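Local coordinates for CBS domain-containing protein (Listeria monocytogenes, PDB 6XNU) that binds the second messenger c-di-AMP, probably through its CBS domains, and takes part in controlling (p)ppGpp and c-di-AMP homeostasis, at residues E47-V52 with A77-A82; F128-D133 with E139-R144. All blocks are in the same frame, centred on the assembly; numbering follows the deposited sequence.

Contact 1. Residues E47-V52 with A77-A82; sequences EHALLV and AMITDA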
loop_
_atom_site.group_PDB
_atom_site.type_symbol
_atom_site.label_atom_id
_atom_site.label_comp_id
_atom_site.label_asym_id
_atom_site.label_seq_id
_atom_site.Cartn_x
_atom_site.Cartn_y
_atom_site.Cartn_z
ATOM N N GLU A 47 14.705 -11.261 6.365
ATOM C CA GLU A 47 15.505 -10.727 5.270
ATOM C C GLU A 47 14.971 -11.215 3.928
ATOM O O GLU A 47 14.824 -10.426 2.985
ATOM C CB GLU A 47 16.981 -11.103 5.453
ATOM C CG GLU A 47 17.843 -10.845 4.215
ATOM C CD GLU A 47 19.101 -10.040 4.507
ATOM O OE1 GLU A 47 19.573 -10.062 5.664
ATOM O OE2 GLU A 47 19.621 -9.386 3.571
ATOM N N HIS A 48 14.626 -12.504 3.837
ATOM C CA HIS A 48 14.024 -13.019 2.612
ATOM C C HIS A 48 12.696 -12.325 2.319
ATOM O O HIS A 48 12.435 -11.919 1.180
ATOM C CB HIS A 48 13.825 -14.531 2.716
ATOM C CG HIS A 48 13.235 -15.143 1.484
ATOM N ND1 HIS A 48 11.923 -15.558 1.412
ATOM C CD2 HIS A 48 13.774 -15.384 0.266
ATOM C CE1 HIS A 48 11.681 -16.042 0.207
ATOM N NE2 HIS A 48 12.789 -15.952 -0.506
ATOM N N ALA A 49 11.856 -12.159 3.344
ATOM C CA ALA A 49 10.565 -11.502 3.143
ATOM C C ALA A 49 10.735 -10.072 2.644
ATOM O O ALA A 49 9.966 -9.604 1.793
ATOM C CB ALA A 49 9.758 -11.521 4.440
ATOM N N LEU A 50 11.732 -9.353 3.172
ATOM C CA LEU A 50 11.956 -7.980 2.736
ATOM C C LEU A 50 12.322 -7.933 1.258
ATOM O O LEU A 50 11.884 -7.038 0.521
ATOM C CB LEU A 50 13.057 -7.348 3.593
ATOM C CG LEU A 50 12.893 -5.924 4.108
ATOM C CD1 LEU A 50 11.503 -5.650 4.690
ATOM C CD2 LEU A 50 13.983 -5.663 5.151
ATOM N N LEU A 51 13.120 -8.900 0.808
ATOM C CA LEU A 51 13.477 -8.976 -0.603
ATOM C C LEU A 51 12.245 -9.215 -1.464
ATOM O O LEU A 51 12.026 -8.516 -2.457
ATOM C CB LEU A 51 14.510 -10.079 -0.811
ATOM C CG LEU A 51 14.889 -10.462 -2.238
ATOM C CD1 LEU A 51 15.634 -9.320 -2.907
ATOM C CD2 LEU A 51 15.738 -11.728 -2.211
ATOM N N VAL A 52 11.417 -10.195 -1.084
ATOM C CA VAL A 52 10.211 -10.478 -1.858
ATOM C C VAL A 52 9.311 -9.251 -1.908
ATOM O O VAL A 52 8.809 -8.864 -2.971
ATOM C CB VAL A 52 9.467 -11.695 -1.278
ATOM C CG1 VAL A 52 8.127 -11.864 -1.997
ATOM C CG2 VAL A 52 10.312 -12.942 -1.399
ATOM N N ALA A 77 6.496 -2.718 7.087
ATOM C CA ALA A 77 6.352 -2.027 8.366
ATOM C C ALA A 77 6.324 -3.018 9.520
ATOM O O ALA A 77 6.912 -2.765 10.575
ATOM C CB ALA A 77 5.091 -1.167 8.373
ATOM N N MET A 78 5.670 -4.165 9.330
ATOM C CA MET A 78 5.651 -5.181 10.379
ATOM C C MET A 78 7.048 -5.713 10.645
ATOM O O MET A 78 7.432 -5.945 11.800
ATOM C CB MET A 78 4.735 -6.334 9.978
ATOM C CG MET A 78 3.292 -5.987 9.797
ATOM S SD MET A 78 2.422 -7.464 9.221
ATOM C CE MET A 78 1.050 -6.721 8.345
ATOM N N ILE A 79 7.819 -5.918 9.580
ATOM C CA ILE A 79 9.173 -6.443 9.712
ATOM C C ILE A 79 10.074 -5.433 10.412
ATOM O O ILE A 79 10.798 -5.770 11.359
ATOM C CB ILE A 79 9.715 -6.816 8.318
ATOM C CG1 ILE A 79 8.987 -8.049 7.775
ATOM C CG2 ILE A 79 11.224 -6.971 8.339
ATOM C CD1 ILE A 79 9.225 -8.283 6.301
ATOM N N THR A 80 10.040 -4.176 9.964
ATOM C CA THR A 80 10.966 -3.181 10.507
ATOM C C THR A 80 10.616 -2.827 11.947
ATOM O O THR A 80 11.511 -2.576 12.765
ATOM C CB THR A 80 10.970 -1.930 9.631
ATOM O OG1 THR A 80 11.260 -2.306 8.279
ATOM C CG2 THR A 80 12.032 -0.949 10.110
ATOM N N ASP A 81 9.323 -2.782 12.273
ATOM C CA ASP A 81 8.925 -2.543 13.655
ATOM C C ASP A 81 9.527 -3.593 14.581
ATOM O O ASP A 81 9.977 -3.275 15.688
ATOM C CB ASP A 81 7.401 -2.532 13.765
ATOM C CG ASP A 81 6.922 -2.515 15.201
ATOM O OD1 ASP A 81 6.760 -1.415 15.764
ATOM O OD2 ASP A 81 6.710 -3.608 15.768
ATOM N N ALA A 82 9.584 -4.847 14.120
ATOM C CA ALA A 82 10.119 -5.924 14.944
ATOM C C ALA A 82 11.592 -5.736 15.281
ATOM O O ALA A 82 12.052 -6.291 16.287
ATOM C CB ALA A 82 9.913 -7.267 14.243
#
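Ala49, Leu50 and Ile79 make this contact without any ring between them. The one aromatic group here, the imidazole of His48, is turned elsewhere on its helix, where Val52 CG2 lies 3.7 Å above the plane on one of its faces, displaced toward the rim. The contact itself is therefore purely aliphatic. Ile79 points toward the other helix and brings two methyls. CD1 reaches farther and meets Ala49 CB at 3.8 Å, and it also touches Leu50 CD1 at 3.8 Å. The branch methyl CG2 of Ile79 lies against the same Leu50 CD1, at 3.9 Å, so that leucine methyl rests against both methyls of one side chain. The extended end of Ile79 (chi2 167°) carries CD1 out to the helix. Leu50 starts off to one side and swings its tip inward on a chi1 of -137°, well away from a staggered value, which suggests some torsional cost for filling this spot. Helices 46-56 and 76-82 pack together beside the sheet of strands 40-41, 60-64 and 70-75, consistent with the CBS fold. Ile79 also touches Leu46 and Leu53, so that with Ala49 and Leu50 it sits in a hole of residues spaced as in knobs-into-holes packing. A small alanine suits the place facing Ile79 because its lone CB leaves room for the CD1 methyl. Beyond these residues Leu94 packs on both Leu50 and Ile79, and Val99 on Ala49. Thr80, which is buried, has its hydroxyl hydrogen-bonded to the carbonyl of Ala76, while its side chain packs on Thr54 of the second subunit.

Contact 2. Residues F128-D133 with E139-R144; sequences FVCVVD and EGIVTR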
loop_
_atom_site.group_PDB
_atom_site.type_symbol
_atom_site.label_atom_id
_atom_site.label_comp_id
_atom_site.label_asym_id
_atom_site.label_seq_id
_atom_site.Cartn_x
_atom_site.Cartn_y
_atom_site.Cartn_z
ATOM N N PHE A 128 -7.132 -4.863 -0.098
ATOM C CA PHE A 128 -7.410 -6.102 -0.808
ATOM C C PHE A 128 -7.834 -7.135 0.212
ATOM O O PHE A 128 -7.559 -7.005 1.408
ATOM C CB PHE A 128 -6.203 -6.626 -1.600
ATOM C CG PHE A 128 -5.064 -7.091 -0.734
ATOM C CD1 PHE A 128 -4.098 -6.191 -0.309
ATOM C CD2 PHE A 128 -4.954 -8.420 -0.349
ATOM C CE1 PHE A 128 -3.043 -6.610 0.490
ATOM C CE2 PHE A 128 -3.911 -8.841 0.448
ATOM C CZ PHE A 128 -2.956 -7.938 0.864
ATOM N N VAL A 129 -8.502 -8.165 -0.285
ATOM C CA VAL A 129 -8.928 -9.286 0.543
ATOM C C VAL A 129 -8.553 -10.580 -0.155
ATOM O O VAL A 129 -8.782 -10.739 -1.357
ATOM C CB VAL A 129 -10.436 -9.240 0.842
ATOM C CG1 VAL A 129 -10.839 -10.445 1.694
ATOM C CG2 VAL A 129 -10.769 -7.963 1.578
ATOM N N CYS A 130 -8.011 -11.515 0.614
ATOM C CA CYS A 130 -7.556 -12.779 0.064
ATOM C C CYS A 130 -8.746 -13.691 -0.228
ATOM O O CYS A 130 -9.729 -13.697 0.516
ATOM C CB CYS A 130 -6.636 -13.443 1.069
ATOM S SG CYS A 130 -5.006 -12.654 1.145
ATOM N N VAL A 131 -8.646 -14.458 -1.317
ATOM C CA VAL A 131 -9.625 -15.487 -1.681
ATOM C C VAL A 131 -9.022 -16.847 -1.361
ATOM O O VAL A 131 -7.866 -17.118 -1.706
ATOM C CB VAL A 131 -10.010 -15.405 -3.168
ATOM C CG1 VAL A 131 -11.064 -16.446 -3.515
ATOM C CG2 VAL A 131 -10.521 -14.005 -3.521
ATOM N N VAL A 132 -9.795 -17.701 -0.681
ATOM C CA VAL A 132 -9.340 -19.039 -0.314
ATOM C C VAL A 132 -10.474 -20.004 -0.597
ATOM O O VAL A 132 -11.637 -19.612 -0.702
ATOM C CB VAL A 132 -8.906 -19.162 1.172
ATOM C CG1 VAL A 132 -7.799 -18.144 1.522
ATOM C CG2 VAL A 132 -10.100 -19.013 2.099
ATOM N N ASP A 133 -10.129 -21.275 -0.737
ATOM C CA ASP A 133 -11.192 -22.259 -0.898
ATOM C C ASP A 133 -11.542 -22.817 0.487
ATOM O O ASP A 133 -11.036 -22.351 1.512
ATOM C CB ASP A 133 -10.781 -23.291 -1.950
ATOM C CG ASP A 133 -9.866 -24.342 -1.417
ATOM O OD1 ASP A 133 -9.372 -24.170 -0.295
ATOM O OD2 ASP A 133 -9.651 -25.357 -2.117
ATOM N N GLU A 139 -6.139 -18.682 -3.230
ATOM C CA GLU A 139 -6.602 -18.639 -4.613
ATOM C C GLU A 139 -6.264 -17.349 -5.342
ATOM O O GLU A 139 -6.142 -17.357 -6.569
ATOM C CB GLU A 139 -8.122 -18.834 -4.660
ATOM C CG GLU A 139 -8.568 -20.190 -4.080
ATOM C CD GLU A 139 -8.271 -21.327 -5.026
ATOM O OE1 GLU A 139 -7.693 -22.345 -4.581
ATOM O OE2 GLU A 139 -8.621 -21.202 -6.221
ATOM N N GLY A 140 -6.113 -16.244 -4.622
ATOM C CA GLY A 140 -5.927 -14.957 -5.254
ATOM C C GLY A 140 -6.390 -13.845 -4.329
ATOM O O GLY A 140 -6.673 -14.069 -3.156
ATOM N N ILE A 141 -6.437 -12.633 -4.883
ATOM C CA ILE A 141 -6.878 -11.476 -4.113
ATOM C C ILE A 141 -7.885 -10.683 -4.930
ATOM O O ILE A 141 -7.882 -10.710 -6.167
ATOM C CB ILE A 141 -5.707 -10.564 -3.661
ATOM C CG1 ILE A 141 -5.003 -9.946 -4.863
ATOM C CG2 ILE A 141 -4.715 -11.338 -2.758
ATOM C CD1 ILE A 141 -3.949 -8.920 -4.460
ATOM N N VAL A 142 -8.785 -10.011 -4.219
ATOM C CA VAL A 142 -9.681 -9.014 -4.796
ATOM C C VAL A 142 -9.264 -7.664 -4.230
ATOM O O VAL A 142 -9.021 -7.551 -3.025
ATOM C CB VAL A 142 -11.153 -9.329 -4.464
ATOM C CG1 VAL A 142 -12.062 -8.225 -4.969
ATOM C CG2 VAL A 142 -11.556 -10.659 -5.074
ATOM N N THR A 143 -9.159 -6.639 -5.087
ATOM C CA THR A 143 -8.727 -5.327 -4.623
ATOM C C THR A 143 -9.824 -4.290 -4.842
ATOM O O THR A 143 -10.865 -4.551 -5.452
ATOM C CB THR A 143 -7.422 -4.866 -5.307
ATOM O OG1 THR A 143 -7.696 -4.270 -6.588
ATOM C CG2 THR A 143 -6.446 -6.042 -5.479
ATOM N N ARG A 144 -9.562 -3.090 -4.324
ATOM C CA ARG A 144 -10.519 -1.994 -4.449
ATOM C C ARG A 144 -10.677 -1.515 -5.881
ATOM O O ARG A 144 -11.693 -0.873 -6.204
ATOM C CB ARG A 144 -10.067 -0.822 -3.592
ATOM C CG ARG A 144 -10.367 -0.957 -2.131
ATOM C CD ARG A 144 -9.748 0.217 -1.408
ATOM N NE ARG A 144 -10.038 0.206 0.022
ATOM C CZ ARG A 144 -9.308 0.854 0.919
ATOM N NH1 ARG A 144 -8.254 1.550 0.519
ATOM N NH2 ARG A 144 -9.635 0.819 2.204
#
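Gly140 O accepts the shortest bond between the strands, from Val131 N at 2.7 Å and nearly straight (171° at the hydrogen), with the donor tilted from the carbonyl plane. Val131 then uses its own O to receive Glu139 N at 2.8 Å, so that both Glu139 and Gly140 face it: a classic beta bulge in the antiparallel hairpin of the CBS fold. Glycine suits the bulge because its backbone angles would jam any CB against the preceding carbonyl. Val129 and Val142 form a regular hydrogen-bonded pair, N to O in both directions. On one face of the sheet Val131 CG2 meets Val142 CG2 at 3.8 Å. On the other, the Phe128 ring meets Ile141 obliquely, CD2 to CG2 3.8 Å; CG2 of Ile141 is placed there by a chi1 of 64°, which sets it anti to the carbonyl carbon, and it also approaches Cys130 SG at 4.1 Å. At the turn end Asp133 OD2 and Glu139 OE1 lie 4.4 Å apart. Asp133 OD1 takes the backbone N of His137 and Glu139 OE1 its ND1, so His137 gives each like-charged carboxylate a partner, which probably eases their closeness.

How the contacts relate
From the N terminus, strand 32-33 first joins the sheet that later receives the 128-143 hairpin. The chain then enters helix 46-56, runs through strands 60-64 and 70-75, and returns in helix 76-82, where contact 1 closes a loop of 24 intervening residues. Contact 2 opens after that and closes a hairpin with five residues between its segments. The two are in series, neither nested nor crossed, with centres 22 Å apart and nearest atoms about 9 Å apart. Contact 1 joins two helices, contact 2 two strands of the other sheet. Cys130 of contact 2 touches Leu70 and Leu73 of strand 70-75, which leads directly into the second helix of contact 1.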